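Local coordinates for protein gamma-glutamyl-gamma-aminobutyraldehyde dehydrogenase (Burkholderia cenocepacia, PDB 4LIH) that probably oxidises aldehydes, gamma-glutamyl-gamma-aminobutyraldehyde among them, to carboxylic acids with NAD(P)+ as coenzyme, as a member of the aldehyde dehydrogenase family, at residues Q18-S23 and L109-T114; A73-F78 and D243-A248; L95-W98 and R103-L106; E422-A427 and S450-A455. One frame throughout, in Å; residues are numbered along the deposited sequence. Where two conformers were deposited one is given.

Interaction 1 of 4, residues Q18-S23 and L109-T114; sequences QHKAAS and LSLLET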
loop_
_atom_site.group_PDB
_atom_site.type_symbol
_atom_site.label_atom_id
_atom_site.label_comp_id
_atom_site.label_asym_id
_atom_site.label_seq_id
_atom_site.Cartn_x
_atom_site.Cartn_y
_atom_site.Cartn_z
ATOM N N GLN A 18 -31.188 -14.215 -35.399
ATOM C CA GLN A 18 -32.478 -14.904 -35.449
ATOM C C GLN A 18 -32.306 -16.393 -35.734
ATOM O O GLN A 18 -32.945 -17.215 -35.098
ATOM C CB GLN A 18 -33.392 -14.283 -36.512
ATOM C CG GLN A 18 -33.898 -12.895 -36.143
ATOM C CD GLN A 18 -34.635 -12.207 -37.278
ATOM O OE1 GLN A 18 -34.210 -12.246 -38.431
ATOM N NE2 GLN A 18 -35.755 -11.577 -36.949
ATOM N N HIS A 19 -31.423 -16.737 -36.666
ATOM C CA HIS A 19 -31.140 -18.140 -36.951
ATOM C C HIS A 19 -30.484 -18.889 -35.779
ATOM O O HIS A 19 -30.872 -19.997 -35.459
ATOM C CB HIS A 19 -30.265 -18.279 -38.186
ATOM C CG HIS A 19 -30.201 -19.682 -38.699
ATOM N ND1 HIS A 19 -29.111 -20.502 -38.494
ATOM C CD2 HIS A 19 -31.116 -20.429 -39.361
ATOM C CE1 HIS A 19 -29.346 -21.685 -39.035
ATOM N NE2 HIS A 19 -30.560 -21.671 -39.557
ATOM N N LYS A 20 -29.488 -18.282 -35.140
ATOM C CA LYS A 20 -28.918 -18.849 -33.925
ATOM C C LYS A 20 -29.996 -19.035 -32.824
ATOM O O LYS A 20 -30.037 -20.063 -32.189
ATOM C CB LYS A 20 -27.762 -17.978 -33.454
ATOM C CG LYS A 20 -26.873 -18.625 -32.397
ATOM C CD LYS A 20 -25.863 -17.639 -31.820
ATOM C CE LYS A 20 -24.946 -17.035 -32.875
ATOM N NZ LYS A 20 -23.943 -17.980 -33.453
ATOM N N ALA A 21 -30.879 -18.058 -32.626
ATOM C CA ALA A 21 -31.949 -18.196 -31.624
ATOM C C ALA A 21 -32.852 -19.439 -31.893
ATOM O O ALA A 21 -33.270 -20.142 -30.960
ATOM C CB ALA A 21 -32.780 -16.915 -31.551
ATOM N N ALA A 22 -33.102 -19.723 -33.168
ATOM C CA ALA A 22 -33.910 -20.871 -33.585
ATOM C C ALA A 22 -33.255 -22.244 -33.315
ATOM O O ALA A 22 -33.955 -23.212 -33.051
ATOM C CB ALA A 22 -34.256 -20.741 -35.057
ATOM N N SER A 23 -31.936 -22.329 -33.418
ATOM C CA SER A 23 -31.198 -23.560 -33.171
ATOM C C SER A 23 -30.702 -23.684 -31.715
ATOM O O SER A 23 -30.190 -24.714 -31.295
ATOM C CB SER A 23 -29.985 -23.606 -34.099
ATOM O OG SER A 23 -29.108 -22.532 -33.778
ATOM N N LEU A 109 -23.503 -16.658 -25.174
ATOM C CA LEU A 109 -23.791 -15.990 -23.905
ATOM C C LEU A 109 -24.462 -14.640 -24.174
ATOM O O LEU A 109 -25.377 -14.230 -23.477
ATOM C CB LEU A 109 -22.509 -15.810 -23.094
ATOM C CG LEU A 109 -21.928 -17.061 -22.468
ATOM C CD1 LEU A 109 -20.550 -16.771 -21.890
ATOM C CD2 LEU A 109 -22.871 -17.603 -21.403
ATOM N N SER A 110 -23.941 -13.926 -25.151
ATOM C CA SER A 110 -24.545 -12.670 -25.566
ATOM C C SER A 110 -26.002 -12.879 -26.018
ATOM O O SER A 110 -26.895 -12.107 -25.627
ATOM C CB SER A 110 -23.719 -12.039 -26.657
ATOM O OG SER A 110 -22.421 -11.731 -26.208
ATOM N N LEU A 111 -26.250 -13.923 -26.808
ATOM C CA LEU A 111 -27.618 -14.184 -27.314
ATOM C C LEU A 111 -28.571 -14.610 -26.190
ATOM O O LEU A 111 -29.712 -14.178 -26.143
ATOM C CB LEU A 111 -27.584 -15.184 -28.484
ATOM C CG LEU A 111 -28.953 -15.653 -29.048
ATOM C CD1 LEU A 111 -29.707 -14.513 -29.735
ATOM C CD2 LEU A 111 -28.719 -16.799 -30.014
ATOM N N LEU A 112 -28.105 -15.445 -25.262
ATOM C CA LEU A 112 -28.887 -15.798 -24.093
ATOM C C LEU A 112 -29.298 -14.565 -23.290
ATOM O O LEU A 112 -30.469 -14.458 -22.922
ATOM C CB LEU A 112 -28.116 -16.751 -23.178
ATOM C CG LEU A 112 -27.921 -18.147 -23.688
ATOM C CD1 LEU A 112 -26.891 -18.851 -22.819
ATOM C CD2 LEU A 112 -29.259 -18.893 -23.633
ATOM N N GLU A 113 -28.354 -13.645 -23.059
ATOM C CA GLU A 113 -28.610 -12.412 -22.300
ATOM C C GLU A 113 -29.632 -11.503 -22.969
ATOM O O GLU A 113 -30.446 -10.886 -22.284
ATOM C CB GLU A 113 -27.299 -11.602 -22.096
ATOM C CG GLU A 113 -27.324 -10.548 -20.971
ATOM C CD GLU A 113 -27.060 -11.179 -19.615
ATOM O OE1 GLU A 113 -27.515 -12.303 -19.369
ATOM O OE2 GLU A 113 -26.336 -10.602 -18.817
ATOM N N THR A 114 -29.524 -11.385 -24.291
ATOM C CA THR A 114 -30.401 -10.536 -25.120
ATOM C C THR A 114 -31.812 -11.157 -25.161
ATOM O O THR A 114 -32.784 -10.452 -24.989
ATOM C CB THR A 114 -29.834 -10.377 -26.557
ATOM O OG1 THR A 114 -28.683 -9.506 -26.548
ATOM C CG2 THR A 114 -30.876 -9.842 -27.523
#

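Interaction 2 of 4, residues A73-F78 and D243-A248; sequences AARRAF and DVDCIA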
loop_
_atom_site.group_PDB
_atom_site.type_symbol
_atom_site.label_atom_id
_atom_site.label_comp_id
_atom_site.label_asym_id
_atom_site.label_seq_id
_atom_site.Cartn_x
_atom_site.Cartn_y
_atom_site.Cartn_z
ATOM N N ALA A 73 -23.045 -28.239 -0.188
ATOM C CA ALA A 73 -21.948 -28.552 -1.118
ATOM C C ALA A 73 -20.846 -27.477 -1.058
ATOM O O ALA A 73 -19.658 -27.759 -1.138
ATOM C CB ALA A 73 -22.477 -28.688 -2.549
ATOM N N ALA A 74 -21.282 -26.233 -0.955
ATOM C CA ALA A 74 -20.384 -25.093 -0.811
ATOM C C ALA A 74 -19.571 -25.169 0.468
ATOM O O ALA A 74 -18.344 -24.890 0.495
ATOM C CB ALA A 74 -21.210 -23.839 -0.827
ATOM N N ARG A 75 -20.283 -25.479 1.550
ATOM C CA ARG A 75 -19.703 -25.629 2.879
ATOM C C ARG A 75 -18.695 -26.775 2.843
ATOM O O ARG A 75 -17.561 -26.656 3.347
ATOM C CB ARG A 75 -20.796 -25.910 3.910
ATOM C CG ARG A 75 -20.292 -26.317 5.302
ATOM C CD ARG A 75 -19.198 -25.356 5.814
ATOM N NE ARG A 75 -19.771 -24.069 5.908
ATOM C CZ ARG A 75 -19.149 -22.898 6.001
ATOM N NH1 ARG A 75 -17.829 -22.760 6.055
ATOM N NH2 ARG A 75 -19.918 -21.839 6.017
ATOM N N ARG A 76 -19.103 -27.882 2.226
ATOM C CA ARG A 76 -18.247 -29.064 2.204
ATOM C C ARG A 76 -16.971 -28.753 1.448
ATOM O O ARG A 76 -15.857 -29.034 1.926
ATOM C CB ARG A 76 -18.963 -30.230 1.533
ATOM C CG ARG A 76 -18.158 -31.522 1.530
ATOM C CD ARG A 76 -18.676 -32.478 0.464
ATOM N NE ARG A 76 -18.391 -31.943 -0.865
ATOM C CZ ARG A 76 -19.274 -31.810 -1.855
ATOM N NH1 ARG A 76 -20.558 -32.153 -1.699
ATOM N NH2 ARG A 76 -18.858 -31.317 -3.022
ATOM N N ALA A 77 -17.129 -28.108 0.301
ATOM C CA ALA A 77 -15.983 -27.841 -0.549
ATOM C C ALA A 77 -15.041 -26.817 0.086
ATOM O O ALA A 77 -13.832 -26.940 -0.082
ATOM C CB ALA A 77 -16.417 -27.355 -1.915
ATOM N N PHE A 78 -15.591 -25.811 0.773
ATOM C CA PHE A 78 -14.729 -24.836 1.433
ATOM C C PHE A 78 -13.920 -25.465 2.585
ATOM O O PHE A 78 -12.695 -25.287 2.714
ATOM C CB PHE A 78 -15.516 -23.664 1.996
ATOM C CG PHE A 78 -14.637 -22.631 2.605
ATOM C CD1 PHE A 78 -13.928 -21.749 1.807
ATOM C CD2 PHE A 78 -14.477 -22.562 3.991
ATOM C CE1 PHE A 78 -13.075 -20.832 2.385
ATOM C CE2 PHE A 78 -13.627 -21.674 4.553
ATOM C CZ PHE A 78 -12.959 -20.774 3.753
ATOM N N ASP A 243 -25.510 -21.401 7.576
ATOM C CA ASP A 243 -24.259 -21.883 7.064
ATOM C C ASP A 243 -23.657 -21.084 5.915
ATOM O O ASP A 243 -22.694 -21.526 5.255
ATOM C CB ASP A 243 -24.454 -23.283 6.599
ATOM C CG ASP A 243 -23.250 -24.064 6.784
ATOM O OD1 ASP A 243 -22.424 -23.589 7.590
ATOM O OD2 ASP A 243 -23.134 -25.110 6.139
ATOM N N VAL A 244 -24.259 -19.945 5.664
ATOM C CA VAL A 244 -23.763 -18.948 4.708
ATOM C C VAL A 244 -23.063 -17.879 5.594
ATOM O O VAL A 244 -23.582 -17.453 6.603
ATOM C CB VAL A 244 -24.931 -18.334 3.926
ATOM C CG1 VAL A 244 -24.524 -17.075 3.166
ATOM C CG2 VAL A 244 -25.528 -19.377 2.970
ATOM N N ASP A 245 -21.891 -17.435 5.154
ATOM C CA ASP A 245 -21.044 -16.562 5.930
ATOM C C ASP A 245 -21.120 -15.111 5.466
ATOM O O ASP A 245 -20.705 -14.213 6.175
ATOM C CB ASP A 245 -19.609 -17.055 5.806
ATOM C CG ASP A 245 -19.429 -18.467 6.355
ATOM O OD1 ASP A 245 -19.648 -18.626 7.582
ATOM O OD2 ASP A 245 -19.039 -19.386 5.617
ATOM N N CYS A 246 -21.651 -14.895 4.277
ATOM C CA CYS A 246 -21.667 -13.584 3.635
ATOM C C CYS A 246 -22.719 -13.575 2.585
ATOM O O CYS A 246 -22.855 -14.544 1.901
ATOM C CB CYS A 246 -20.308 -13.292 2.984
ATOM S SG CYS A 246 -20.335 -11.907 1.855
ATOM N N ILE A 247 -23.490 -12.494 2.470
ATOM C CA ILE A 247 -24.453 -12.357 1.401
ATOM C C ILE A 247 -24.210 -11.009 0.698
ATOM O O ILE A 247 -24.167 -9.965 1.368
ATOM C CB ILE A 247 -25.939 -12.514 1.865
ATOM C CG1 ILE A 247 -26.856 -12.475 0.643
ATOM C CG2 ILE A 247 -26.334 -11.409 2.856
ATOM C CD1 ILE A 247 -28.211 -13.103 0.839
ATOM N N ALA A 248 -24.039 -11.065 -0.616
ATOM C CA ALA A 248 -23.834 -9.906 -1.513
ATOM C C ALA A 248 -25.027 -9.774 -2.457
ATOM O O ALA A 248 -25.341 -10.722 -3.171
ATOM C CB ALA A 248 -22.549 -10.098 -2.322
HETATM O O HOH W 1 -16.172 -20.290 7.076
#

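Interaction 3 of 4, residues L95-W98 and R103-L106; sequences LLRW and REHL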
loop_
_atom_site.group_PDB
_atom_site.type_symbol
_atom_site.label_atom_id
_atom_site.label_comp_id
_atom_site.label_asym_id
_atom_site.label_seq_id
_atom_site.Cartn_x
_atom_site.Cartn_y
_atom_site.Cartn_z
ATOM N N LEU A 95 -9.347 -19.676 -13.002
ATOM C CA LEU A 95 -10.213 -18.555 -13.306
ATOM C C LEU A 95 -9.933 -17.965 -14.699
ATOM O O LEU A 95 -10.859 -17.653 -15.427
ATOM C CB LEU A 95 -10.153 -17.485 -12.205
ATOM C CG LEU A 95 -10.649 -17.951 -10.841
ATOM C CD1 LEU A 95 -10.212 -16.932 -9.785
ATOM C CD2 LEU A 95 -12.166 -18.144 -10.841
ATOM N N LEU A 96 -8.668 -17.832 -15.077
ATOM C CA LEU A 96 -8.342 -17.466 -16.452
ATOM C C LEU A 96 -8.963 -18.416 -17.494
ATOM O O LEU A 96 -9.491 -17.955 -18.529
ATOM C CB LEU A 96 -6.807 -17.334 -16.656
ATOM C CG LEU A 96 -6.147 -16.152 -15.940
ATOM C CD1 LEU A 96 -4.636 -16.059 -16.292
ATOM C CD2 LEU A 96 -6.843 -14.923 -16.357
ATOM N N ARG A 97 -8.908 -19.726 -17.251
ATOM C CA ARG A 97 -9.495 -20.656 -18.186
ATOM C C ARG A 97 -11.020 -20.469 -18.306
ATOM O O ARG A 97 -11.589 -20.620 -19.364
ATOM C CB ARG A 97 -9.165 -22.096 -17.792
ATOM C CG ARG A 97 -9.798 -23.155 -18.665
ATOM C CD ARG A 97 -9.277 -23.054 -20.076
ATOM N NE ARG A 97 -9.906 -24.006 -20.987
ATOM C CZ ARG A 97 -10.136 -23.773 -22.270
ATOM N NH1 ARG A 97 -9.821 -22.614 -22.809
ATOM N NH2 ARG A 97 -10.730 -24.699 -23.008
ATOM N N TRP A 98 -11.676 -20.132 -17.208
ATOM C CA TRP A 98 -13.131 -19.959 -17.217
ATOM C C TRP A 98 -13.503 -18.738 -18.043
ATOM O O TRP A 98 -14.379 -18.798 -18.918
ATOM C CB TRP A 98 -13.621 -19.823 -15.781
ATOM C CG TRP A 98 -15.077 -19.695 -15.580
ATOM C CD1 TRP A 98 -16.080 -20.144 -16.376
ATOM C CD2 TRP A 98 -15.688 -19.151 -14.419
ATOM N NE1 TRP A 98 -17.300 -19.900 -15.774
ATOM C CE2 TRP A 98 -17.076 -19.240 -14.591
ATOM C CE3 TRP A 98 -15.182 -18.541 -13.270
ATOM C CZ2 TRP A 98 -17.972 -18.809 -13.625
ATOM C CZ3 TRP A 98 -16.083 -18.084 -12.325
ATOM C CH2 TRP A 98 -17.453 -18.242 -12.502
ATOM N N ARG A 103 -15.300 -16.215 -23.193
ATOM C CA ARG A 103 -14.978 -15.535 -24.410
ATOM C C ARG A 103 -15.186 -16.437 -25.650
ATOM O O ARG A 103 -15.687 -15.977 -26.681
ATOM C CB ARG A 103 -13.545 -14.983 -24.345
ATOM C CG ARG A 103 -13.422 -13.840 -23.368
ATOM C CD ARG A 103 -12.032 -13.208 -23.402
ATOM N NE ARG A 103 -11.874 -12.186 -22.362
ATOM C CZ ARG A 103 -12.284 -10.915 -22.455
ATOM N NH1 ARG A 103 -12.901 -10.437 -23.552
ATOM N NH2 ARG A 103 -12.081 -10.098 -21.435
ATOM N N GLU A 104 -14.818 -17.703 -25.542
ATOM C CA GLU A 104 -15.028 -18.667 -26.615
ATOM C C GLU A 104 -16.533 -18.843 -26.912
ATOM O O GLU A 104 -16.945 -19.045 -28.051
ATOM C CB GLU A 104 -14.456 -20.029 -26.240
ATOM C CG GLU A 104 -12.946 -20.138 -26.307
ATOM C CD GLU A 104 -12.500 -21.511 -25.869
ATOM O OE1 GLU A 104 -13.167 -22.470 -26.272
ATOM O OE2 GLU A 104 -11.511 -21.618 -25.112
ATOM N N HIS A 105 -17.341 -18.784 -25.869
ATOM C CA HIS A 105 -18.789 -18.890 -25.994
ATOM C C HIS A 105 -19.473 -17.517 -25.993
ATOM O O HIS A 105 -20.654 -17.402 -25.673
ATOM C CB HIS A 105 -19.326 -19.758 -24.865
ATOM C CG HIS A 105 -18.879 -21.186 -24.948
ATOM N ND1 HIS A 105 -19.636 -22.158 -25.572
ATOM C CD2 HIS A 105 -17.759 -21.808 -24.510
ATOM C CE1 HIS A 105 -19.007 -23.319 -25.503
ATOM N NE2 HIS A 105 -17.868 -23.136 -24.861
ATOM N N LEU A 106 -18.746 -16.480 -26.382
ATOM C CA LEU A 106 -19.306 -15.136 -26.295
ATOM C C LEU A 106 -20.625 -14.969 -27.064
ATOM O O LEU A 106 -21.530 -14.310 -26.554
ATOM C CB LEU A 106 -18.311 -14.061 -26.725
ATOM C CG LEU A 106 -18.916 -12.645 -26.676
ATOM C CD1 LEU A 106 -17.977 -11.639 -26.043
ATOM C CD2 LEU A 106 -19.327 -12.188 -28.052
#

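Interaction 4 of 4, residues E422-A427 and S450-A455; sequences EAVRIA and SRRLRA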
loop_
_atom_site.group_PDB
_atom_site.type_symbol
_atom_site.label_atom_id
_atom_site.label_comp_id
_atom_site.label_asym_id
_atom_site.label_seq_id
_atom_site.Cartn_x
_atom_site.Cartn_y
_atom_site.Cartn_z
ATOM N N GLU A 422 -25.848 26.030 -5.962
ATOM C CA GLU A 422 -27.221 25.536 -6.086
ATOM C C GLU A 422 -27.231 24.134 -6.719
ATOM O O GLU A 422 -27.978 23.264 -6.273
ATOM C CB GLU A 422 -28.025 26.487 -6.974
ATOM C CG GLU A 422 -29.430 26.047 -7.288
ATOM C CD GLU A 422 -30.167 26.990 -8.228
ATOM O OE1 GLU A 422 -29.565 27.873 -8.874
ATOM O OE2 GLU A 422 -31.392 26.829 -8.328
ATOM N N ALA A 423 -26.427 23.926 -7.766
ATOM C CA ALA A 423 -26.451 22.617 -8.473
ATOM C C ALA A 423 -25.948 21.546 -7.521
ATOM O O ALA A 423 -26.457 20.399 -7.511
ATOM C CB ALA A 423 -25.623 22.637 -9.736
ATOM N N VAL A 424 -24.934 21.902 -6.758
ATOM C CA VAL A 424 -24.381 20.959 -5.783
ATOM C C VAL A 424 -25.416 20.628 -4.705
ATOM O O VAL A 424 -25.591 19.449 -4.347
ATOM C CB VAL A 424 -23.041 21.418 -5.184
ATOM C CG1 VAL A 424 -22.653 20.525 -3.997
ATOM C CG2 VAL A 424 -21.942 21.404 -6.234
ATOM N N ARG A 425 -26.110 21.653 -4.200
ATOM C CA ARG A 425 -27.150 21.450 -3.199
ATOM C C ARG A 425 -28.255 20.525 -3.731
ATOM O O ARG A 425 -28.633 19.583 -3.062
ATOM C CB ARG A 425 -27.729 22.791 -2.718
ATOM C CG ARG A 425 -26.761 23.597 -1.857
ATOM C CD ARG A 425 -27.381 24.846 -1.261
ATOM N NE ARG A 425 -28.282 25.527 -2.186
ATOM C CZ ARG A 425 -28.014 26.675 -2.790
ATOM N NH1 ARG A 425 -26.859 27.278 -2.602
ATOM N NH2 ARG A 425 -28.905 27.216 -3.591
ATOM N N ILE A 426 -28.728 20.766 -4.951
ATOM C CA ILE A 426 -29.746 19.895 -5.574
ATOM C C ILE A 426 -29.196 18.458 -5.769
ATOM O O ILE A 426 -29.861 17.474 -5.448
ATOM C CB ILE A 426 -30.228 20.497 -6.925
ATOM C CG1 ILE A 426 -30.979 21.828 -6.684
ATOM C CG2 ILE A 426 -31.108 19.499 -7.678
ATOM C CD1 ILE A 426 -31.226 22.601 -7.971
ATOM N N ALA A 427 -27.961 18.364 -6.262
ATOM C CA ALA A 427 -27.332 17.075 -6.521
ATOM C C ALA A 427 -27.342 16.250 -5.243
ATOM O O ALA A 427 -27.784 15.107 -5.272
ATOM C CB ALA A 427 -25.920 17.256 -7.018
ATOM N N SER A 450 -16.286 17.941 -7.697
ATOM C CA SER A 450 -16.154 16.467 -7.578
ATOM C C SER A 450 -15.959 16.021 -6.108
ATOM O O SER A 450 -16.527 15.000 -5.707
ATOM C CB SER A 450 -15.069 15.863 -8.517
ATOM O OG SER A 450 -13.739 16.234 -8.157
ATOM N N ARG A 451 -15.227 16.814 -5.315
ATOM C CA ARG A 451 -15.054 16.526 -3.884
ATOM C C ARG A 451 -16.367 16.660 -3.113
ATOM O O ARG A 451 -16.610 15.946 -2.161
ATOM C CB ARG A 451 -14.047 17.451 -3.244
ATOM C CG ARG A 451 -12.606 17.120 -3.561
ATOM C CD ARG A 451 -11.693 18.321 -3.343
ATOM N NE ARG A 451 -10.307 17.876 -3.228
ATOM C CZ ARG A 451 -9.327 18.577 -2.674
ATOM N NH1 ARG A 451 -9.540 19.827 -2.279
ATOM N NH2 ARG A 451 -8.100 18.035 -2.575
ATOM N N ARG A 452 -17.185 17.632 -3.512
ATOM C CA ARG A 452 -18.386 17.943 -2.784
ATOM C C ARG A 452 -19.581 17.032 -3.074
ATOM O O ARG A 452 -20.492 17.017 -2.274
ATOM C CB ARG A 452 -18.780 19.400 -3.038
ATOM C CG ARG A 452 -17.834 20.331 -2.362
ATOM C CD ARG A 452 -17.920 21.717 -2.921
ATOM N NE ARG A 452 -19.193 22.392 -2.706
ATOM C CZ ARG A 452 -19.561 23.459 -3.428
ATOM N NH1 ARG A 452 -18.775 23.928 -4.390
ATOM N NH2 ARG A 452 -20.707 24.027 -3.226
ATOM N N LEU A 453 -19.594 16.327 -4.200
ATOM C CA LEU A 453 -20.702 15.428 -4.559
ATOM C C LEU A 453 -20.630 14.125 -3.721
ATOM O O LEU A 453 -19.620 13.423 -3.723
ATOM C CB LEU A 453 -20.682 15.117 -6.079
ATOM C CG LEU A 453 -20.876 16.403 -6.924
ATOM C CD1 LEU A 453 -20.581 16.229 -8.414
ATOM C CD2 LEU A 453 -22.274 16.984 -6.756
ATOM N N ARG A 454 -21.715 13.829 -3.005
ATOM C CA ARG A 454 -21.723 12.753 -2.040
ATOM C C ARG A 454 -22.149 11.467 -2.733
ATOM O O ARG A 454 -23.299 11.048 -2.623
ATOM C CB ARG A 454 -22.682 13.091 -0.886
ATOM C CG ARG A 454 -22.264 14.276 -0.034
ATOM C CD ARG A 454 -20.941 14.068 0.666
ATOM N NE ARG A 454 -21.041 13.051 1.738
ATOM C CZ ARG A 454 -20.066 12.791 2.623
ATOM N NH1 ARG A 454 -18.917 13.456 2.597
ATOM N NH2 ARG A 454 -20.252 11.871 3.567
ATOM N N ALA A 455 -21.206 10.859 -3.468
ATOM C CA ALA A 455 -21.497 9.681 -4.257
ATOM C C ALA A 455 -20.257 8.830 -4.408
ATOM O O ALA A 455 -19.115 9.347 -4.423
ATOM C CB ALA A 455 -22.079 10.072 -5.629
#

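Interaction 1 of 4, residues Q18-S23 and L109-T114
Lys20 and Ala21 of the N-terminal helix 14-23 rest on Leu111 of helix 106-117, a small helix-against-helix packing in which the short leading helix of this aldehyde dehydrogenase packs on helix 106-117, which itself lies against helices 121-142 and 206-218. The side chains meet through carbon alone, and the two segments together bury 130 Å². Leu111 reaches across with CG anti to its backbone N (chi1 175°), which drives the two methyls at helix 14-23, where they divide the work. Leu111 CD2 sits against the aliphatic shaft of the lysine, 3.5 Å from Lys20 CD, tighter than carbons usually pack, and about as near to Lys20 CG. It also reaches the helix backbone, with Ala21 N 3.6 Å from Leu111 CD2. CD1 takes the looser place, and Ala21 CB lies 4.3 Å from Leu111 CD1. The lysine shaft crosses the leucine side chain at a slant, then bends at chi3 and chi4 and carries NZ away from the leucine. Other apolar neighbours close in: Leu342 touches Leu111, and Leu12 touches Lys20. The polar bonds stay inside each helix or turn to other parts of the chain. Glu113 bonds to Thr207 OG1 and the backbone N of Ile179. On the N-terminal helix the last residue folds back on the preceding turn, Ser23 OG donating to Lys20 O over 3.1 Å, with the hydroxyl tilted 28° from the carbonyl plane.

Interaction 2 of 4, residues A73-F78 and D243-A248
Arg75, on helix 64-80, reaches over to Asp243 and Asp245 and forms a salt-bridge network at the surface of what is probably the coenzyme-binding domain. It ties the helix to the turn that enters strand 246-250, a member of a mixed, largely parallel sheet. Asp243 was modelled in two conformers, so the contacts of its carboxylate are all tentative. The arginine chain starts close to that group: Arg75 CB is 3.3 Å from Asp243 OD2, and Arg75 CG passes the same oxygen at 3.2 Å. CD moves on past this carboxylate. Bends at chi2 (49°) and chi3 (61°) fold the chain, bringing the guanidinium round to the residues before the strand instead of letting it run outward. Arg75 NE then faces Asp243 OD1 at 3.2 Å, a weak and poorly aligned bond. At the tip, NH2 uses both hydrogens. One goes to the backbone, Arg75 NH2 lying 2.9 Å from Asp243 O, with the donor well above the carbonyl plane. The other makes a short salt bridge, Arg75 NH2 to Asp245 OD2 at 2.6 Å, meeting OD2 on its syn side but well out of the carboxylate plane, the two flat groups being nearly perpendicular. Asp245 OD2 also accepts from the backbone N of Val168 on the neighbouring strand, so the arginine's anionic partner is itself positioned by the sheet. NH1 turns back to its own helix, pairing with Asp79 OD1. It also donates to a water 3.1 Å from Arg75 NH1, which in turn offers a weak bond to Asp245 OD2.

Interaction 3 of 4, residues L95-W98 and R103-L106
Arg97 and Glu104 meet through a salt bridge laid along one helix, 88-104, from a residue to the one seven places on, two turns nearer its C-terminal end. Beyond Glu104, His105 leaves helical geometry and occupies the N-cap position of helix 106-117. Along 95-98, the residues in front of the arginine face other parts of the structure. Leu95 is buried against Ala140 and Ala191, while Leu96 packs on Glu141 of the third subunit. Arg97 then starts out pointing away from 103-106. With CG anti to the backbone N and a bend at chi2 (64°), its chain turns to run along the helix toward the C-terminal end, and the guanidinium arrives at the glutamate. Arg97 NH1 stands 3.0 Å from Glu104 OE2, joined by a hydrogen bond with an N-H...O angle of 141°. The donor meets OE2 almost end-on to its C-O bond, and the oxygen lies somewhat off the guanidinium plane. The two planes are 41° apart, and Arg97 NH2 remains 3.8 Å from Glu104 OE2, so the salt bridge is made through one hydrogen bond and is not bidentate. Glu104 extends straight beyond CG to get there. Both side chains are exposed, and solvent probably weakens their attraction. Trp98, next in line, turns to the buried side, where its ring stacks on Phe186 and NE1 donates to Val211 O. The Arg97-Glu104 pair thus runs along the outer surface of the helix, while Leu95 packs on helices 121-142 and 178-191, and Trp98 on 178-191 and 206-218, its ring also meeting that of Phe225 on strand 225-227.

Interaction 4 of 4, residues E422-A427 and S450-A455
Arg452 sets off with CG beside its backbone N (chi1 -71°) and bends at chi3 (65°), which lays its guanidinium across Val424. Leu453 has a similar first torsion; its chi2 of 168° sets CD1 in line with the chain, and the other branch, CD2, turns to Ala427. Two layers of packing result. In the first, the valine sits over one face of the guanidinium, with Val424 CG2 4.1 Å above its plane and over the centre. Val424 CB is 4.0 Å from Arg452 NH2, and the two side chains cross at about a right angle. The charge is met by Asp421, just before the helix segment, which forms a salt bridge with Arg452 NH2 and probably helps hold the flat group against the valine. In the second, methyls meet: Ala427 CB lies 3.7 Å from Leu453 CD2, and Val424 CG2 touches that methyl more loosely at 4.5 Å. Helix 443-452 is the connection of a beta-alpha-beta crossover between parallel strands 435-439 and 457-460, and helix 420-428 packs beside it. Ile282 of the same sheet touches both Ala427 and Leu453. The side chain of Asn428, ending helix 420-428, holds the backbone of 452-454, OD1 accepting from Arg454 N and ND2 donating to Arg452 O. Lys497 of the second subunit reaches the carbonyls of Ser450 and Leu453. An inverse gamma turn centred on Arg454 follows, with a weak bond from Ala455 N to Leu453 O of 3.0 Å.

How the interactions relate
Interaction 3 lies between interactions 1 and 2, whose centres are about 33 Å apart; its own centre is about 18 Å from that of 1 and about 24 Å from that of 2. The centre of interaction 4 is about 40 Å or more from each of theirs. Interactions 1 and 3 adjoin in sequence, helix 88-104 running into helix 106-117, and interaction 3 is nested in the loops closed by both 1 and 2. The tetramer joins distant contacts: Phe78 of interaction 2 packs on Arg454, an interaction 4 residue, of the second subunit. All four lie away from the predicted active-site Glu274, although strand 246-250 of interaction 2 pairs with strand 270-274, which ends there.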